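Local coordinates for 4-oxalocrotonate decarboxylase NahK (Pseudomonas putida, PDB 5D2K), which decarboxylates (3E)-2-oxohex-3-enedioate to 2-oxopent-4-enoate in naphthalene breakdown, using a bound magnesium ion, at residues Y48-I54 against I87-L91; L108-E114 against V146-R152; I136-V142 against A180-V185. The protein carries 1 engineered substitution. One frame throughout, in Å; residues are numbered along the deposited sequence.

Contact 1. Residues Y48-I54 against I87-L91. With EDO (1,2-ethanediol), chain H.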
loop_
_atom_site.group_PDB
_atom_site.type_symbol
_atom_site.label_atom_id
_atom_site.label_comp_id
_atom_site.label_asym_id
_atom_site.label_seq_id
_atom_site.Cartn_x
_atom_site.Cartn_y
_atom_site.Cartn_z
ATOM N N TYR A 48 -4.557 -14.130 3.100
ATOM C CA TYR A 48 -3.126 -13.870 3.007
ATOM C C TYR A 48 -2.417 -15.010 2.261
ATOM O O TYR A 48 -1.436 -14.759 1.561
ATOM C CB TYR A 48 -2.508 -13.639 4.394
ATOM C CG TYR A 48 -2.640 -12.193 4.864
ATOM C CD1 TYR A 48 -1.927 -11.163 4.238
ATOM C CD2 TYR A 48 -3.490 -11.852 5.911
ATOM C CE1 TYR A 48 -2.051 -9.836 4.660
ATOM C CE2 TYR A 48 -3.616 -10.530 6.342
ATOM C CZ TYR A 48 -2.893 -9.530 5.710
ATOM O OH TYR A 48 -3.020 -8.215 6.117
ATOM N N ASP A 49 -2.927 -16.242 2.372
ATOM C CA ASP A 49 -2.401 -17.348 1.567
ATOM C C ASP A 49 -2.518 -17.006 0.083
ATOM O O ASP A 49 -1.581 -17.212 -0.697
ATOM C CB ASP A 49 -3.157 -18.667 1.829
ATOM C CG ASP A 49 -2.775 -19.333 3.145
ATOM O OD1 ASP A 49 -1.808 -18.913 3.811
ATOM O OD2 ASP A 49 -3.458 -20.320 3.507
ATOM N N VAL A 50 -3.684 -16.490 -0.301
ATOM C CA VAL A 50 -3.898 -16.110 -1.686
ATOM C C VAL A 50 -2.950 -14.970 -2.086
ATOM O O VAL A 50 -2.323 -15.037 -3.142
ATOM C CB VAL A 50 -5.367 -15.714 -1.935
ATOM C CG1 VAL A 50 -5.552 -15.103 -3.324
ATOM C CG2 VAL A 50 -6.276 -16.929 -1.764
ATOM N N GLN A 51 -2.834 -13.947 -1.242
ATOM C CA GLN A 51 -1.940 -12.830 -1.536
ATOM C C GLN A 51 -0.491 -13.276 -1.726
ATOM O O GLN A 51 0.182 -12.852 -2.679
ATOM C CB GLN A 51 -1.993 -11.775 -0.426
ATOM C CG GLN A 51 -1.187 -10.520 -0.797
ATOM C CD GLN A 51 -0.991 -9.575 0.368
ATOM O OE1 GLN A 51 0.127 -9.411 0.867
ATOM N NE2 GLN A 51 -2.070 -8.924 0.794
ATOM N N TRP A 52 0.001 -14.128 -0.823
ATOM C CA TRP A 52 1.382 -14.571 -0.929
ATOM C C TRP A 52 1.581 -15.500 -2.132
ATOM O O TRP A 52 2.681 -15.589 -2.678
ATOM C CB TRP A 52 1.846 -15.254 0.367
ATOM C CG TRP A 52 2.187 -14.295 1.484
ATOM C CD1 TRP A 52 1.317 -13.731 2.363
ATOM C CD2 TRP A 52 3.495 -13.807 1.841
ATOM N NE1 TRP A 52 1.994 -12.922 3.252
ATOM C CE2 TRP A 52 3.331 -12.948 2.948
ATOM C CE3 TRP A 52 4.783 -14.009 1.325
ATOM C CZ2 TRP A 52 4.409 -12.292 3.558
ATOM C CZ3 TRP A 52 5.857 -13.360 1.934
ATOM C CH2 TRP A 52 5.658 -12.508 3.036
ATOM N N GLU A 53 0.518 -16.175 -2.569
ATOM C CA GLU A 53 0.617 -16.970 -3.785
ATOM C C GLU A 53 0.694 -16.059 -5.010
ATOM O O GLU A 53 1.418 -16.362 -5.952
ATOM C CB GLU A 53 -0.553 -17.953 -3.900
ATOM C CG GLU A 53 -0.651 -18.705 -5.227
ATOM C CD GLU A 53 0.557 -19.542 -5.616
ATOM O OE1 GLU A 53 1.444 -19.828 -4.773
ATOM O OE2 GLU A 53 0.602 -19.933 -6.809
ATOM N N ILE A 54 -0.023 -14.938 -4.998
ATOM C CA ILE A 54 0.114 -13.972 -6.087
ATOM C C ILE A 54 1.544 -13.437 -6.110
ATOM O O ILE A 54 2.159 -13.329 -7.178
ATOM C CB ILE A 54 -0.895 -12.814 -5.953
ATOM C CG1 ILE A 54 -2.333 -13.345 -6.103
ATOM C CG2 ILE A 54 -0.633 -11.757 -7.006
ATOM C CD1 ILE A 54 -3.406 -12.271 -5.924
ATOM N N ILE A 87 -4.137 -3.726 7.215
ATOM C CA ILE A 87 -3.724 -4.839 6.371
ATOM C C ILE A 87 -2.403 -4.496 5.704
ATOM O O ILE A 87 -1.973 -3.333 5.722
ATOM C CB ILE A 87 -4.787 -5.142 5.298
ATOM C CG1 ILE A 87 -4.999 -3.917 4.403
ATOM C CG2 ILE A 87 -6.106 -5.554 5.962
ATOM C CD1 ILE A 87 -6.039 -4.145 3.287
ATOM N N TYR A 88 -1.746 -5.494 5.122
ATOM C CA TYR A 88 -0.555 -5.217 4.340
ATOM C C TYR A 88 -0.663 -5.885 2.964
ATOM O O TYR A 88 -1.514 -6.746 2.748
ATOM C CB TYR A 88 0.722 -5.670 5.069
ATOM C CG TYR A 88 0.912 -7.173 5.209
ATOM C CD1 TYR A 88 1.412 -7.940 4.159
ATOM C CD2 TYR A 88 0.595 -7.821 6.402
ATOM C CE1 TYR A 88 1.590 -9.313 4.301
ATOM C CE2 TYR A 88 0.774 -9.180 6.557
ATOM C CZ TYR A 88 1.264 -9.928 5.503
ATOM O OH TYR A 88 1.435 -11.292 5.648
ATOM N N GLY A 89 0.198 -5.455 2.051
ATOM C CA GLY A 89 0.356 -6.093 0.754
ATOM C C GLY A 89 1.776 -5.861 0.276
ATOM O O GLY A 89 2.574 -5.222 0.970
ATOM N N PHE A 90 2.112 -6.388 -0.899
ATOM C CA PHE A 90 3.468 -6.248 -1.428
ATOM C C PHE A 90 3.518 -5.333 -2.650
ATOM O O PHE A 90 2.492 -5.081 -3.294
ATOM C CB PHE A 90 4.045 -7.628 -1.794
ATOM C CG PHE A 90 3.356 -8.275 -2.970
ATOM C CD1 PHE A 90 3.755 -7.991 -4.272
ATOM C CD2 PHE A 90 2.288 -9.137 -2.774
ATOM C CE1 PHE A 90 3.103 -8.567 -5.358
ATOM C CE2 PHE A 90 1.639 -9.716 -3.842
ATOM C CZ PHE A 90 2.044 -9.429 -5.144
ATOM N N LEU A 91 4.720 -4.855 -2.968
ATOM C CA LEU A 91 4.944 -3.977 -4.119
ATOM C C LEU A 91 5.886 -4.635 -5.130
ATOM O O LEU A 91 7.031 -4.980 -4.799
ATOM C CB LEU A 91 5.522 -2.633 -3.654
ATOM C CG LEU A 91 4.697 -1.901 -2.595
ATOM C CD1 LEU A 91 5.482 -0.701 -2.074
ATOM C CD2 LEU A 91 3.365 -1.439 -3.172
HETATM C C1 EDO H . -0.939 -12.297 8.425
HETATM O O1 EDO H . 0.469 -12.082 8.181
HETATM C C2 EDO H . -1.533 -11.165 9.261
HETATM O O2 EDO H . -2.782 -11.588 9.839
#

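Contact 2. Residues L108-E114 against V146-R152. With MG (magnesium ion), chain C; OOG (2-oxoadipic acid), chain D.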
loop_
_atom_site.group_PDB
_atom_site.type_symbol
_atom_site.label_atom_id
_atom_site.label_comp_id
_atom_site.label_asym_id
_atom_site.label_seq_id
_atom_site.Cartn_x
_atom_site.Cartn_y
_atom_site.Cartn_z
ATOM N N LEU A 108 -5.338 0.613 -15.926
ATOM C CA LEU A 108 -5.972 0.724 -14.618
ATOM C C LEU A 108 -7.491 0.677 -14.750
ATOM O O LEU A 108 -8.045 0.991 -15.809
ATOM C CB LEU A 108 -5.526 2.018 -13.930
ATOM C CG LEU A 108 -4.011 2.188 -13.817
ATOM C CD1 LEU A 108 -3.686 3.497 -13.096
ATOM C CD2 LEU A 108 -3.371 0.993 -13.085
ATOM N N ILE A 109 -8.162 0.287 -13.674
ATOM C CA ILE A 109 -9.602 0.040 -13.708
ATOM C C ILE A 109 -10.390 1.263 -13.248
ATOM O O ILE A 109 -11.236 1.790 -13.985
ATOM C CB ILE A 109 -9.961 -1.173 -12.833
ATOM C CG1 ILE A 109 -9.271 -2.432 -13.368
ATOM C CG2 ILE A 109 -11.470 -1.381 -12.791
ATOM C CD1 ILE A 109 -9.153 -3.552 -12.347
ATOM N N HIS A 110 -10.109 1.720 -12.029
ATOM C CA HIS A 110 -10.762 2.899 -11.454
ATOM C C HIS A 110 -9.863 3.478 -10.360
ATOM O O HIS A 110 -10.188 3.411 -9.163
ATOM C CB HIS A 110 -12.163 2.565 -10.901
ATOM C CG HIS A 110 -12.251 1.259 -10.164
ATOM N ND1 HIS A 110 -13.436 0.561 -10.036
ATOM C CD2 HIS A 110 -11.315 0.526 -9.508
ATOM C CE1 HIS A 110 -13.227 -0.540 -9.337
ATOM N NE2 HIS A 110 -11.948 -0.587 -9.011
ATOM N N PRO A 111 -8.723 4.045 -10.771
ATOM C CA PRO A 111 -7.647 4.382 -9.835
ATOM C C PRO A 111 -7.893 5.614 -8.975
ATOM O O PRO A 111 -8.609 6.544 -9.363
ATOM C CB PRO A 111 -6.453 4.631 -10.761
ATOM C CG PRO A 111 -7.081 5.140 -12.024
ATOM C CD PRO A 111 -8.323 4.299 -12.167
ATOM N N LYS A 112 -7.288 5.576 -7.790
ATOM C CA LYS A 112 -7.281 6.687 -6.847
ATOM C C LYS A 112 -5.857 6.900 -6.363
ATOM O O LYS A 112 -5.064 5.956 -6.363
ATOM C CB LYS A 112 -8.172 6.410 -5.634
ATOM C CG LYS A 112 -9.631 6.115 -5.924
ATOM C CD LYS A 112 -10.362 5.869 -4.604
ATOM C CE LYS A 112 -11.777 5.360 -4.829
ATOM N NZ LYS A 112 -12.608 6.357 -5.548
ATOM N N ILE A 113 -5.539 8.116 -5.926
ATOM C CA ILE A 113 -4.226 8.358 -5.327
ATOM C C ILE A 113 -4.329 8.663 -3.839
ATOM O O ILE A 113 -5.326 9.215 -3.374
ATOM C CB ILE A 113 -3.448 9.508 -6.002
ATOM C CG1 ILE A 113 -4.250 10.812 -5.969
ATOM C CG2 ILE A 113 -3.047 9.128 -7.423
ATOM C CD1 ILE A 113 -3.380 12.035 -6.202
ATOM N N GLU A 114 -3.273 8.286 -3.122
ATOM C CA GLU A 114 -3.115 8.508 -1.679
ATOM C C GLU A 114 -1.752 9.124 -1.413
ATOM O O GLU A 114 -0.755 8.713 -2.008
ATOM C CB GLU A 114 -3.201 7.184 -0.887
ATOM C CG GLU A 114 -4.387 6.298 -1.180
ATOM C CD GLU A 114 -4.330 4.958 -0.441
ATOM O OE1 GLU A 114 -3.277 4.282 -0.440
ATOM O OE2 GLU A 114 -5.360 4.563 0.125
ATOM N N VAL A 146 3.518 8.773 -3.285
ATOM C CA VAL A 146 2.100 8.776 -3.616
ATOM C C VAL A 146 1.709 7.393 -4.122
ATOM O O VAL A 146 2.324 6.891 -5.068
ATOM C CB VAL A 146 1.777 9.838 -4.695
ATOM C CG1 VAL A 146 0.299 9.773 -5.112
ATOM C CG2 VAL A 146 2.099 11.227 -4.165
ATOM N N GLU A 147 0.737 6.748 -3.480
ATOM C CA GLU A 147 0.265 5.467 -3.990
ATOM C C GLU A 147 -0.855 5.670 -4.984
ATOM O O GLU A 147 -1.680 6.550 -4.815
ATOM C CB GLU A 147 -0.240 4.541 -2.878
ATOM C CG GLU A 147 -0.239 3.079 -3.360
ATOM C CD GLU A 147 -0.657 2.044 -2.321
ATOM O OE1 GLU A 147 -1.083 2.410 -1.205
ATOM O OE2 GLU A 147 -0.568 0.840 -2.649
ATOM N N VAL A 148 -0.873 4.839 -6.021
ATOM C CA VAL A 148 -2.060 4.688 -6.855
ATOM C C VAL A 148 -2.697 3.374 -6.460
ATOM O O VAL A 148 -2.088 2.315 -6.657
ATOM C CB VAL A 148 -1.741 4.694 -8.357
ATOM C CG1 VAL A 148 -3.051 4.652 -9.167
ATOM C CG2 VAL A 148 -0.921 5.925 -8.728
ATOM N N ILE A 149 -3.894 3.431 -5.879
ATOM C CA ILE A 149 -4.610 2.202 -5.550
ATOM C C ILE A 149 -5.713 1.963 -6.557
ATOM O O ILE A 149 -6.228 2.901 -7.171
ATOM C CB ILE A 149 -5.196 2.214 -4.128
ATOM C CG1 ILE A 149 -6.057 3.454 -3.899
ATOM C CG2 ILE A 149 -4.075 2.075 -3.088
ATOM C CD1 ILE A 149 -6.879 3.384 -2.600
ATOM N N ASP A 150 -6.047 0.697 -6.747
ATOM C CA ASP A 150 -6.961 0.321 -7.821
ATOM C C ASP A 150 -7.537 -1.050 -7.520
ATOM O O ASP A 150 -7.075 -2.068 -8.047
ATOM C CB ASP A 150 -6.218 0.343 -9.168
ATOM C CG ASP A 150 -7.150 0.278 -10.360
ATOM O OD1 ASP A 150 -8.269 0.809 -10.264
ATOM O OD2 ASP A 150 -6.758 -0.297 -11.398
ATOM N N SER A 151 -8.546 -1.088 -6.654
ATOM C CA SER A 151 -9.154 -2.360 -6.281
ATOM C C SER A 151 -9.683 -3.083 -7.504
ATOM O O SER A 151 -10.312 -2.467 -8.364
ATOM C CB SER A 151 -10.291 -2.137 -5.286
ATOM O OG SER A 151 -10.946 -3.367 -4.983
ATOM N N ARG A 152 -9.429 -4.381 -7.582
ATOM C CA ARG A 152 -9.967 -5.158 -8.692
ATOM C C ARG A 152 -11.442 -5.525 -8.460
ATOM O O ARG A 152 -12.049 -6.168 -9.304
ATOM C CB ARG A 152 -9.108 -6.413 -8.930
ATOM C CG ARG A 152 -7.958 -6.192 -9.944
ATOM C CD ARG A 152 -7.012 -5.028 -9.557
ATOM N NE ARG A 152 -6.309 -5.308 -8.304
ATOM C CZ ARG A 152 -5.163 -4.740 -7.933
ATOM N NH1 ARG A 152 -4.618 -5.074 -6.760
ATOM N NH2 ARG A 152 -4.545 -3.856 -8.720
HETATM MG MG MG C . -1.824 3.114 0.533
HETATM C C2 OOG D . -6.980 -0.634 0.277
HETATM C C3 OOG D . -5.611 0.023 0.243
HETATM C C4 OOG D . -5.336 0.763 1.536
HETATM C C6 OOG D . -3.887 2.745 2.415
HETATM O O4 OOG D . -2.855 3.449 2.322
HETATM O O3 OOG D . -4.750 2.983 3.298
HETATM C C5 OOG D . -4.090 1.614 1.437
HETATM C C1 OOG D . -8.001 0.257 -0.402
HETATM O O1 OOG D . -8.598 -0.127 -1.450
HETATM O O2 OOG D . -8.258 1.386 0.092
HETATM O O5 OOG D . -3.232 1.430 0.601
HETATM O O HOH W 1 -0.379 2.115 1.663
#

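Contact 3. Residues I136-V142 against A180-V185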
loop_
_atom_site.group_PDB
_atom_site.type_symbol
_atom_site.label_atom_id
_atom_site.label_comp_id
_atom_site.label_asym_id
_atom_site.label_seq_id
_atom_site.Cartn_x
_atom_site.Cartn_y
_atom_site.Cartn_z
ATOM N N ILE A 136 12.895 2.443 15.555
ATOM C CA ILE A 136 13.529 3.727 15.257
ATOM C C ILE A 136 14.911 3.587 14.624
ATOM O O ILE A 136 15.157 4.133 13.554
ATOM C CB ILE A 136 13.623 4.599 16.528
ATOM C CG1 ILE A 136 12.212 4.848 17.081
ATOM C CG2 ILE A 136 14.325 5.909 16.221
ATOM C CD1 ILE A 136 12.204 5.359 18.537
ATOM N N ALA A 137 15.796 2.824 15.257
ATOM C CA ALA A 137 17.173 2.722 14.772
ATOM C C ALA A 137 17.270 1.931 13.469
ATOM O O ALA A 137 18.272 2.021 12.757
ATOM C CB ALA A 137 18.045 2.089 15.825
ATOM N N ALA A 138 16.235 1.159 13.167
ATOM C CA ALA A 138 16.212 0.376 11.938
ATOM C C ALA A 138 15.861 1.222 10.707
ATOM O O ALA A 138 15.977 0.737 9.584
ATOM C CB ALA A 138 15.239 -0.782 12.077
ATOM N N ILE A 139 15.441 2.472 10.904
ATOM C CA ILE A 139 15.092 3.335 9.773
ATOM C C ILE A 139 16.323 4.016 9.185
ATOM O O ILE A 139 17.051 4.725 9.889
ATOM C CB ILE A 139 14.075 4.417 10.175
ATOM C CG1 ILE A 139 12.831 3.772 10.804
ATOM C CG2 ILE A 139 13.694 5.270 8.952
ATOM C CD1 ILE A 139 12.200 2.679 9.946
ATOM N N ASP A 140 16.540 3.812 7.891
ATOM C CA ASP A 140 17.671 4.406 7.176
ATOM C C ASP A 140 17.315 5.816 6.725
ATOM O O ASP A 140 17.988 6.783 7.086
ATOM C CB ASP A 140 18.035 3.512 5.977
ATOM C CG ASP A 140 19.437 3.757 5.446
ATOM O OD1 ASP A 140 20.071 4.751 5.846
ATOM O OD2 ASP A 140 19.889 2.935 4.619
ATOM N N TYR A 141 16.244 5.938 5.954
ATOM C CA TYR A 141 15.785 7.249 5.501
ATOM C C TYR A 141 14.304 7.189 5.119
ATOM O O TYR A 141 13.688 6.115 5.120
ATOM C CB TYR A 141 16.640 7.752 4.327
ATOM C CG TYR A 141 16.724 6.811 3.140
ATOM C CD1 TYR A 141 17.654 5.772 3.112
ATOM C CD2 TYR A 141 15.894 6.977 2.040
ATOM C CE1 TYR A 141 17.738 4.909 2.026
ATOM C CE2 TYR A 141 15.968 6.121 0.944
ATOM C CZ TYR A 141 16.893 5.093 0.948
ATOM O OH TYR A 141 16.964 4.247 -0.137
ATOM N N VAL A 142 13.734 8.350 4.819
ATOM C CA VAL A 142 12.312 8.455 4.510
ATOM C C VAL A 142 12.123 8.934 3.068
ATOM O O VAL A 142 12.994 9.621 2.531
ATOM C CB VAL A 142 11.604 9.399 5.496
ATOM C CG1 VAL A 142 11.983 9.020 6.935
ATOM C CG2 VAL A 142 11.959 10.848 5.200
ATOM N N ALA A 180 15.268 12.004 3.024
ATOM C CA ALA A 180 16.210 12.313 4.098
ATOM C C ALA A 180 16.243 11.348 5.287
ATOM O O ALA A 180 15.327 10.567 5.514
ATOM C CB ALA A 180 15.917 13.704 4.606
ATOM N N SER A 181 17.325 11.435 6.055
ATOM C CA SER A 181 17.481 10.670 7.291
ATOM C C SER A 181 16.354 10.932 8.279
ATOM O O SER A 181 15.835 12.037 8.366
ATOM C CB SER A 181 18.820 11.010 7.948
ATOM O OG SER A 181 19.896 10.660 7.097
ATOM N N LEU A 182 15.988 9.903 9.036
ATOM C CA LEU A 182 14.899 10.035 9.992
ATOM C C LEU A 182 15.114 11.151 11.017
ATOM O O LEU A 182 14.174 11.849 11.379
ATOM C CB LEU A 182 14.672 8.705 10.718
ATOM C CG LEU A 182 13.554 8.702 11.761
ATOM C CD1 LEU A 182 12.196 9.077 11.138
ATOM C CD2 LEU A 182 13.491 7.346 12.446
ATOM N N GLU A 183 16.340 11.367 11.481
ATOM C CA GLU A 183 16.578 12.353 12.532
ATOM C C GLU A 183 16.276 13.778 12.065
ATOM O O GLU A 183 16.087 14.683 12.879
ATOM C CB GLU A 183 18.017 12.263 13.038
ATOM C CG GLU A 183 19.053 12.823 12.083
ATOM C CD GLU A 183 20.460 12.718 12.638
ATOM O OE1 GLU A 183 20.605 12.304 13.810
ATOM O OE2 GLU A 183 21.418 13.046 11.909
ATOM N N GLU A 184 16.241 13.976 10.744
ATOM C CA GLU A 184 15.960 15.289 10.154
ATOM C C GLU A 184 14.475 15.555 9.913
ATOM O O GLU A 184 14.086 16.669 9.554
ATOM C CB GLU A 184 16.665 15.441 8.806
ATOM C CG GLU A 184 18.163 15.264 8.800
ATOM C CD GLU A 184 18.704 15.338 7.381
ATOM O OE1 GLU A 184 19.107 14.291 6.829
ATOM O OE2 GLU A 184 18.696 16.445 6.808
ATOM N N VAL A 185 13.653 14.525 10.062
ATOM C CA VAL A 185 12.238 14.601 9.703
ATOM C C VAL A 185 11.338 14.117 10.840
ATOM O O VAL A 185 11.479 12.983 11.315
ATOM C CB VAL A 185 11.920 13.754 8.446
ATOM C CG1 VAL A 185 10.501 14.053 7.946
ATOM C CG2 VAL A 185 12.950 14.001 7.339
HETATM O O HOH W 2 17.632 7.769 9.370
#

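Contact 1. Residues Y48-I54 against I87-L91
The hydroxyl of Y88 is gripped from two sides: W52 NE1 donates to Y88 OH at 3.0 Å, and Y88 OH in turn donates to O1 of a bound 1,2-ethanediol, probably from the crystallisation liquor, at 2.8 Å. With Y48 these residues form an aromatic cluster that pins helix 44-60 against strand 87-92, the two segments running nearly parallel. The indole N-H points at the hydroxyl within its own ring plane, and the two rings meet rim to rim, neither over the other's face. Y48 instead makes an offset stack, its CE1 sitting over the centre of the Y88 ring, with the planes 27° apart; C1 of the diol lies over one face of Y48. Beyond the stack, Y48 OH accepts the backbone N-H of Y88 at 3.2 Å. Q51 reaches the strand with CG anti to its backbone N (chi1 -173°) and the chain extended. Its NE2 lands on a lone pair of Y88 O at 3.0 Å, and the same NE2 also donates to V164 O, which fixes the rotation of the amide. Further along, Q51 O lies 3.6 Å from F90 CE2, while I54 CG2 touches the edge of the F90 ring at CZ, 4.0 Å away.

Contact 2. Residues L108-E114 against V146-R152
The magnesium site of the enzyme is built on this pair of strands: E114 OE1 binds the metal at 2.1 Å and E147 OE1 at 2.0 Å. 2-Oxoadipate chelates the ion through O4 and O5, and a water and E116 complete six ligands. The second carboxylate oxygens are held as well, E114 OE2 by K77 and E147 OE2 by K69, two lysines that also bind the 2-oxoadipate. I149 lies on the same face of the sheet, its CD1 3.3 Å from E114 OE2 and facing the ligand. This is the metal-binding sheet of the FAH fold, where strands 112-121 and 139-149 run antiparallel; K112 with I149 and E114 with E147 are hydrogen-bonded pairs. I113 and V148, a non-hydrogen-bonded pair, turn their apolar chains to the other face. Past the strand ends the D150 carboxylate clasps the loop that leads into strand 112-121: I109 N meets OD2 on its syn side at 2.7 Å, nearly straight at 172°, and H110 N donates to the syn lone pair of OD1 at 2.7 Å. An alanine here would leave I109 N and H110 N without their carboxylate acceptor and is likely to let that loop shift. Alongside, the H110 ring, nearly perpendicular to that carboxylate, donates from NE2 to S151 O at 2.6 Å.

Contact 3. Residues I136-V142 against A180-V185
The Y141 ring is met at its edge, in plane, by OD1 of its neighbour D140, while across the contact Y141 is touched through its CB, which lies 3.3 Å from A180 O. The first torsion, 55°, sets CG between the backbone N and the carbonyl carbon, and the ring leads away from the 180-185 loop. D140 and Y141 together face V120 of strand 112-121, a classic beta bulge near the start of strand 139-149. Just past it, V142 N donates to A180 O at 2.8 Å, with the donor 26° out of the carbonyl plane; this bond fastens the loop that follows strand 170-175 to the neighbouring strand. A water makes a second tie: it accepts the backbone N-H of L182 at 2.7 Å and donates to I139 O and D140 O. Apolar side chains fill in around these bonds. L182, its CG anti to the backbone N (chi1 180°), sends CD2 to I139 CB at 3.8 Å and also touches CG2 of I136, whose side chain crosses that of L182 at about a right angle. L214 of helix 213-225 touches both I139 and L182. With only main-chain groups and a water making the polar links across the contact, the side chains contribute shape rather than charge, and the join depends on the path of the two backbones.

From the N terminus, contact 1 comes first: helix 44-60 meets strand 87-92, with 32 residues separating 48-54 from 87-91, and that loop is closed before contact 2 opens. Contacts 2 and 3 then cross, since their segments alternate along the chain: 108-114, 136-142, 146-152, 180-185. Strand 139-149 serves both: contact 3 lies near its start and contact 2 at its far end, with strand 112-121 as its neighbour in the sheet and the two contact centres about 28 Å apart on opposite sides of the chain's centre. All three reach the same mixed sheet. Contact 1 attaches a helix to it, contact 2 joins two neighbouring strands at the metal, and contact 3 ties down a peripheral loop.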